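Side-chain contacts in P-granule scaffold (PDB 5W4A), which probably serves as a scaffold for P granules, the germ granules linked to mRNA repression in nematodes: residues L141-K146 against S161-L166; I145-S150 against Y154-E159. All coordinates share one frame; numbering follows the deposited sequence.

Interaction 1. Residues L141-K146 against S161-L166; sequences LAILIK and SELCGL
In the mostly helical N-domain, I143 of helix 136-148 packs against the short 3-10 turn 162-165 that follows helix 153-160, so this contact joins a helix to the linker leading on towards helix 169-179. The backbones come closest at I143 and E162, where the CA atoms are 6.8 Å apart. I143 supplies nearly all of the helix side, and its two branches reach different parts of the turn. Its CG2 lies anti to the backbone N, while CG1 lies beside that N (chi1 -69°), which spreads the two branches apart. CG2 of I143 meets CD2 of L163 at 3.8 Å. CG1 of I143 rests on the CB of E162, also at 3.8 Å, the two side chains crossing at about a right angle. At the far end, I143 CD1 reaches L166 CD1 at 3.9 Å and lies 3.7 Å from the carbonyl oxygen E162 O, which is already taken by G165 N in the turn's own hydrogen bonding. E162 gives the isoleucine only the aliphatic root of its side chain: the chain bends at chi2 (-67°) and carries the carboxylate away, to a salt bridge with K131 of the second subunit. L163 continues the apolar patch onto F18 and L168. Cut back to an alanine, I143 would lose CG1, CG2 and CD1, which would probably leave L163 CD2 and L166 CD1 without their partner on the helix and open a gap beside the turn. Apart from the E162 carbonyl, the touching groups are aliphatic, so the contact rests on shape and burial, while the E162 carboxylate is turned to the subunit interface, where K131 of the second subunit probably balances most of its charge.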
loop_
_atom_site.group_PDB
_atom_site.type_symbol
_atom_site.label_atom_id
_atom_site.label_comp_id
_atom_site.label_asym_id
_atom_site.label_seq_id
_atom_site.Cartn_x
_atom_site.Cartn_y
_atom_site.Cartn_z
ATOM N N LEU C 141 -1.792 -8.122 -8.324
ATOM C CA LEU C 141 -0.817 -9.210 -8.388
ATOM C C LEU C 141 0.139 -9.182 -7.191
ATOM O O LEU C 141 0.402 -10.223 -6.569
ATOM C CB LEU C 141 -0.036 -9.113 -9.705
ATOM C CG LEU C 141 1.164 -10.043 -9.851
ATOM C CD1 LEU C 141 0.772 -11.506 -9.717
ATOM C CD2 LEU C 141 1.780 -9.778 -11.186
ATOM N N ALA C 142 0.657 -8.002 -6.858
ATOM C CA ALA C 142 1.568 -7.874 -5.720
ATOM C C ALA C 142 0.902 -8.317 -4.427
ATOM O O ALA C 142 1.503 -9.055 -3.641
ATOM C CB ALA C 142 2.053 -6.430 -5.619
ATOM N N ILE C 143 -0.338 -7.882 -4.188
ATOM C CA ILE C 143 -1.038 -8.264 -2.962
ATOM C C ILE C 143 -1.287 -9.770 -2.942
ATOM O O ILE C 143 -1.145 -10.424 -1.897
ATOM C CB ILE C 143 -2.339 -7.456 -2.811
ATOM C CG1 ILE C 143 -2.003 -6.008 -2.523
ATOM C CG2 ILE C 143 -3.232 -8.037 -1.675
ATOM C CD1 ILE C 143 -3.193 -5.075 -2.776
ATOM N N LEU C 144 -1.683 -10.346 -4.081
ATOM C CA LEU C 144 -1.883 -11.793 -4.162
ATOM C C LEU C 144 -0.610 -12.558 -3.797
ATOM O O LEU C 144 -0.649 -13.494 -2.974
ATOM C CB LEU C 144 -2.357 -12.170 -5.565
ATOM C CG LEU C 144 -2.583 -13.645 -5.810
ATOM C CD1 LEU C 144 -3.633 -14.259 -4.881
ATOM C CD2 LEU C 144 -2.968 -13.847 -7.282
ATOM N N ILE C 145 0.522 -12.159 -4.385
ATOM C CA ILE C 145 1.804 -12.802 -4.089
ATOM C C ILE C 145 2.136 -12.683 -2.600
ATOM O O ILE C 145 2.549 -13.666 -1.952
ATOM C CB ILE C 145 2.919 -12.216 -4.981
ATOM C CG1 ILE C 145 2.778 -12.741 -6.405
ATOM C CG2 ILE C 145 4.304 -12.623 -4.457
ATOM C CD1 ILE C 145 3.599 -12.002 -7.415
ATOM N N LYS C 146 1.962 -11.491 -2.023
ATOM C CA LYS C 146 2.310 -11.299 -0.622
ATOM C C LYS C 146 1.414 -12.134 0.276
ATOM O O LYS C 146 1.873 -12.654 1.299
ATOM C CB LYS C 146 2.230 -9.810 -0.281
ATOM C CG LYS C 146 3.327 -9.008 -0.970
ATOM C CD LYS C 146 3.156 -7.521 -0.834
ATOM C CE LYS C 146 4.237 -6.707 -1.630
ATOM N NZ LYS C 146 5.619 -7.062 -1.159
ATOM N N SER C 161 -4.974 -6.826 3.963
ATOM C CA SER C 161 -5.461 -5.498 4.306
ATOM C C SER C 161 -5.047 -4.467 3.261
ATOM O O SER C 161 -5.728 -3.449 3.107
ATOM C CB SER C 161 -4.935 -5.069 5.679
ATOM O OG SER C 161 -5.588 -5.771 6.747
ATOM N N GLU C 162 -3.961 -4.731 2.521
ATOM C CA GLU C 162 -3.537 -3.800 1.476
ATOM C C GLU C 162 -4.595 -3.668 0.385
ATOM O O GLU C 162 -4.590 -2.671 -0.352
ATOM C CB GLU C 162 -2.199 -4.256 0.857
ATOM C CG GLU C 162 -1.010 -4.159 1.812
ATOM C CD GLU C 162 -0.664 -2.738 2.173
ATOM O OE1 GLU C 162 -0.676 -1.854 1.273
ATOM O OE2 GLU C 162 -0.464 -2.493 3.381
ATOM N N LEU C 163 -5.537 -4.624 0.292
ATOM C CA LEU C 163 -6.644 -4.472 -0.665
ATOM C C LEU C 163 -7.439 -3.198 -0.411
ATOM O O LEU C 163 -7.997 -2.617 -1.347
ATOM C CB LEU C 163 -7.566 -5.700 -0.600
ATOM C CG LEU C 163 -6.926 -6.953 -1.147
ATOM C CD1 LEU C 163 -7.756 -8.182 -0.736
ATOM C CD2 LEU C 163 -6.760 -6.904 -2.690
ATOM N N CYS C 164 -7.516 -2.747 0.851
ATOM C CA CYS C 164 -8.247 -1.538 1.185
ATOM C C CYS C 164 -7.633 -0.314 0.520
ATOM O O CYS C 164 -8.349 0.649 0.273
ATOM C CB CYS C 164 -8.304 -1.356 2.695
ATOM S SG CYS C 164 -9.128 -2.751 3.538
ATOM N N GLY C 165 -6.343 -0.372 0.152
ATOM C CA GLY C 165 -5.713 0.724 -0.563
ATOM C C GLY C 165 -6.149 0.855 -2.001
ATOM O O GLY C 165 -5.852 1.881 -2.626
ATOM N N LEU C 166 -6.779 -0.189 -2.556
ATOM C CA LEU C 166 -7.437 -0.166 -3.861
ATOM C C LEU C 166 -8.959 -0.060 -3.740
ATOM O O LEU C 166 -9.686 -0.301 -4.716
ATOM C CB LEU C 166 -7.053 -1.423 -4.644
ATOM C CG LEU C 166 -5.562 -1.660 -4.880
ATOM C CD1 LEU C 166 -5.295 -3.053 -5.432
ATOM C CD2 LEU C 166 -5.072 -0.600 -5.846
#

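Interaction 2. Residues I145-S150 against Y154-E159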
loop_
_atom_site.group_PDB
_atom_site.type_symbol
_atom_site.label_atom_id
_atom_site.label_comp_id
_atom_site.label_asym_id
_atom_site.label_seq_id
_atom_site.Cartn_x
_atom_site.Cartn_y
_atom_site.Cartn_z
ATOM N N ILE C 145 0.522 -12.159 -4.385
ATOM C CA ILE C 145 1.804 -12.802 -4.089
ATOM C C ILE C 145 2.136 -12.683 -2.600
ATOM O O ILE C 145 2.549 -13.666 -1.952
ATOM C CB ILE C 145 2.919 -12.216 -4.981
ATOM C CG1 ILE C 145 2.778 -12.741 -6.405
ATOM C CG2 ILE C 145 4.304 -12.623 -4.457
ATOM C CD1 ILE C 145 3.599 -12.002 -7.415
ATOM N N LYS C 146 1.962 -11.491 -2.023
ATOM C CA LYS C 146 2.310 -11.299 -0.622
ATOM C C LYS C 146 1.414 -12.134 0.276
ATOM O O LYS C 146 1.873 -12.654 1.299
ATOM C CB LYS C 146 2.230 -9.810 -0.281
ATOM C CG LYS C 146 3.327 -9.008 -0.970
ATOM C CD LYS C 146 3.156 -7.521 -0.834
ATOM C CE LYS C 146 4.237 -6.707 -1.630
ATOM N NZ LYS C 146 5.619 -7.062 -1.159
ATOM N N THR C 147 0.146 -12.299 -0.110
ATOM C CA THR C 147 -0.785 -13.144 0.629
ATOM C C THR C 147 -0.379 -14.621 0.561
ATOM O O THR C 147 -0.315 -15.307 1.594
ATOM C CB THR C 147 -2.189 -12.920 0.056
ATOM O OG1 THR C 147 -2.590 -11.574 0.321
ATOM C CG2 THR C 147 -3.202 -13.863 0.724
ATOM N N ILE C 148 -0.060 -15.110 -0.647
ATOM C CA ILE C 148 0.376 -16.492 -0.867
ATOM C C ILE C 148 1.628 -16.802 -0.046
ATOM O O ILE C 148 1.770 -17.902 0.521
ATOM C CB ILE C 148 0.622 -16.725 -2.374
ATOM C CG1 ILE C 148 -0.709 -16.693 -3.143
ATOM C CG2 ILE C 148 1.377 -18.038 -2.606
ATOM C CD1 ILE C 148 -0.496 -16.468 -4.645
ATOM N N ASN C 149 2.549 -15.844 0.037
ATOM C CA ASN C 149 3.826 -16.049 0.717
ATOM C C ASN C 149 3.732 -15.866 2.223
ATOM O O ASN C 149 4.730 -16.112 2.920
ATOM C CB ASN C 149 4.865 -15.099 0.135
ATOM C CG ASN C 149 5.457 -15.612 -1.166
ATOM O OD1 ASN C 149 5.320 -16.785 -1.511
ATOM N ND2 ASN C 149 6.132 -14.730 -1.890
ATOM N N SER C 150 2.578 -15.445 2.736
ATOM C CA SER C 150 2.392 -15.279 4.173
ATOM C C SER C 150 2.319 -16.645 4.840
ATOM O O SER C 150 1.721 -17.583 4.311
ATOM C CB SER C 150 1.113 -14.502 4.467
ATOM O OG SER C 150 1.239 -13.176 4.017
ATOM N N TYR C 154 -1.808 -13.786 10.998
ATOM C CA TYR C 154 -1.687 -12.350 11.236
ATOM C C TYR C 154 -0.983 -11.664 10.070
ATOM O O TYR C 154 -1.406 -10.592 9.619
ATOM C CB TYR C 154 -0.957 -12.093 12.559
ATOM C CG TYR C 154 -0.890 -10.648 12.946
ATOM C CD1 TYR C 154 0.235 -9.889 12.639
ATOM C CD2 TYR C 154 -1.943 -10.028 13.604
ATOM C CE1 TYR C 154 0.304 -8.549 12.974
ATOM C CE2 TYR C 154 -1.868 -8.684 13.953
ATOM C CZ TYR C 154 -0.751 -7.957 13.632
ATOM O OH TYR C 154 -0.655 -6.637 13.994
ATOM N N GLU C 155 0.064 -12.304 9.541
ATOM C CA GLU C 155 0.755 -11.790 8.371
ATOM C C GLU C 155 -0.177 -11.788 7.167
ATOM O O GLU C 155 -0.227 -10.815 6.404
ATOM C CB GLU C 155 2.004 -12.641 8.091
ATOM C CG GLU C 155 2.788 -12.150 6.904
ATOM C CD GLU C 155 3.970 -13.027 6.488
ATOM O OE1 GLU C 155 4.132 -14.166 6.990
ATOM O OE2 GLU C 155 4.726 -12.563 5.612
ATOM N N LYS C 156 -0.928 -12.874 6.990
ATOM C CA LYS C 156 -1.846 -12.949 5.868
ATOM C C LYS C 156 -2.883 -11.837 5.951
ATOM O O LYS C 156 -3.181 -11.184 4.943
ATOM C CB LYS C 156 -2.500 -14.334 5.833
ATOM C CG LYS C 156 -3.099 -14.689 4.523
ATOM C CD LYS C 156 -3.637 -16.144 4.475
ATOM C CE LYS C 156 -4.059 -16.528 3.031
ATOM N NZ LYS C 156 -4.633 -17.936 2.818
ATOM N N PHE C 157 -3.435 -11.599 7.148
ATOM C CA PHE C 157 -4.362 -10.481 7.343
ATOM C C PHE C 157 -3.704 -9.139 7.019
ATOM O O PHE C 157 -4.302 -8.288 6.344
ATOM C CB PHE C 157 -4.896 -10.477 8.777
ATOM C CG PHE C 157 -5.770 -9.308 9.057
ATOM C CD1 PHE C 157 -7.043 -9.250 8.511
ATOM C CD2 PHE C 157 -5.328 -8.242 9.821
ATOM C CE1 PHE C 157 -7.849 -8.172 8.733
ATOM C CE2 PHE C 157 -6.152 -7.167 10.059
ATOM C CZ PHE C 157 -7.411 -7.134 9.502
ATOM N N THR C 158 -2.466 -8.943 7.465
ATOM C CA THR C 158 -1.758 -7.698 7.189
ATOM C C THR C 158 -1.610 -7.467 5.690
ATOM O O THR C 158 -1.824 -6.343 5.201
ATOM C CB THR C 158 -0.379 -7.736 7.872
ATOM O OG1 THR C 158 -0.563 -7.858 9.290
ATOM C CG2 THR C 158 0.423 -6.500 7.584
ATOM N N GLU C 159 -1.254 -8.505 4.948
ATOM C CA GLU C 159 -1.051 -8.341 3.507
ATOM C C GLU C 159 -2.389 -8.178 2.769
ATOM O O GLU C 159 -2.515 -7.318 1.889
ATOM C CB GLU C 159 -0.245 -9.510 2.932
ATOM C CG GLU C 159 1.175 -9.605 3.509
ATOM C CD GLU C 159 2.075 -8.386 3.215
ATOM O OE1 GLU C 159 1.737 -7.512 2.400
ATOM O OE2 GLU C 159 3.175 -8.329 3.823
HETATM O O HOH W 1 4.221 -12.367 2.546
HETATM O O HOH W 2 5.424 -7.610 1.770
HETATM O O HOH W 3 6.695 -14.658 4.229
#
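The backbones draw nearest at S150 and K156, whose CA atoms are 5.1 Å apart, where the chain, having left helix 136-148, turns back into helix 153-160. S150 fills this close approach with its CB over the K156 backbone and its OG against the side chain of E155, 3.4 Å from CG. With OG beside its own backbone N (chi1 -67°), S150 OG donates to K146 O at 2.8 Å, the donor tilted 24° from the carbonyl plane. Water 1 donates to K146 O at 2.7 Å and also to E155 OE2, while water 3 links this carboxylate oxygen to N149 O; E155 OE1 accepts from E151 N. The pair forms an antiparallel alpha-alpha hairpin with a tight connection. On one flank T147 CG2 touches K156 CE at 3.6 Å, the side chains crossing at about a right angle; the extended lysine runs on to place NZ on A83 O, and T147 OG1 bonds I143 O within its own helix. On the other flank K146 lays its methylenes over the carboxylate of E159, K146 CD lying 3.5 Å from E159 OE1. Their opposite charges do not meet directly, K146 NZ staying 5.3 Å from E159 OE1. Instead water 2 accepts from K146 NZ at 3.0 Å and donates to E159 OE2.

Both contacts use helix 136-148 and what follows it in the chain: interaction 2 pairs its end with helix 153-160, and interaction 1 sets its middle against the turn beyond that helix. Their centres are 9 Å apart, and they meet where I143 CG2 packs on E159 O at 3.7 Å. Interaction 1 is partly buried and mainly apolar, its helix side resting on one residue. Interaction 2 lies at the surface, buries about twice the area, and mixes aliphatic packing with water-bridged polar groups. Each also borders the second subunit, through E162 in the first and T158, bonded to R128 of that subunit, in the second.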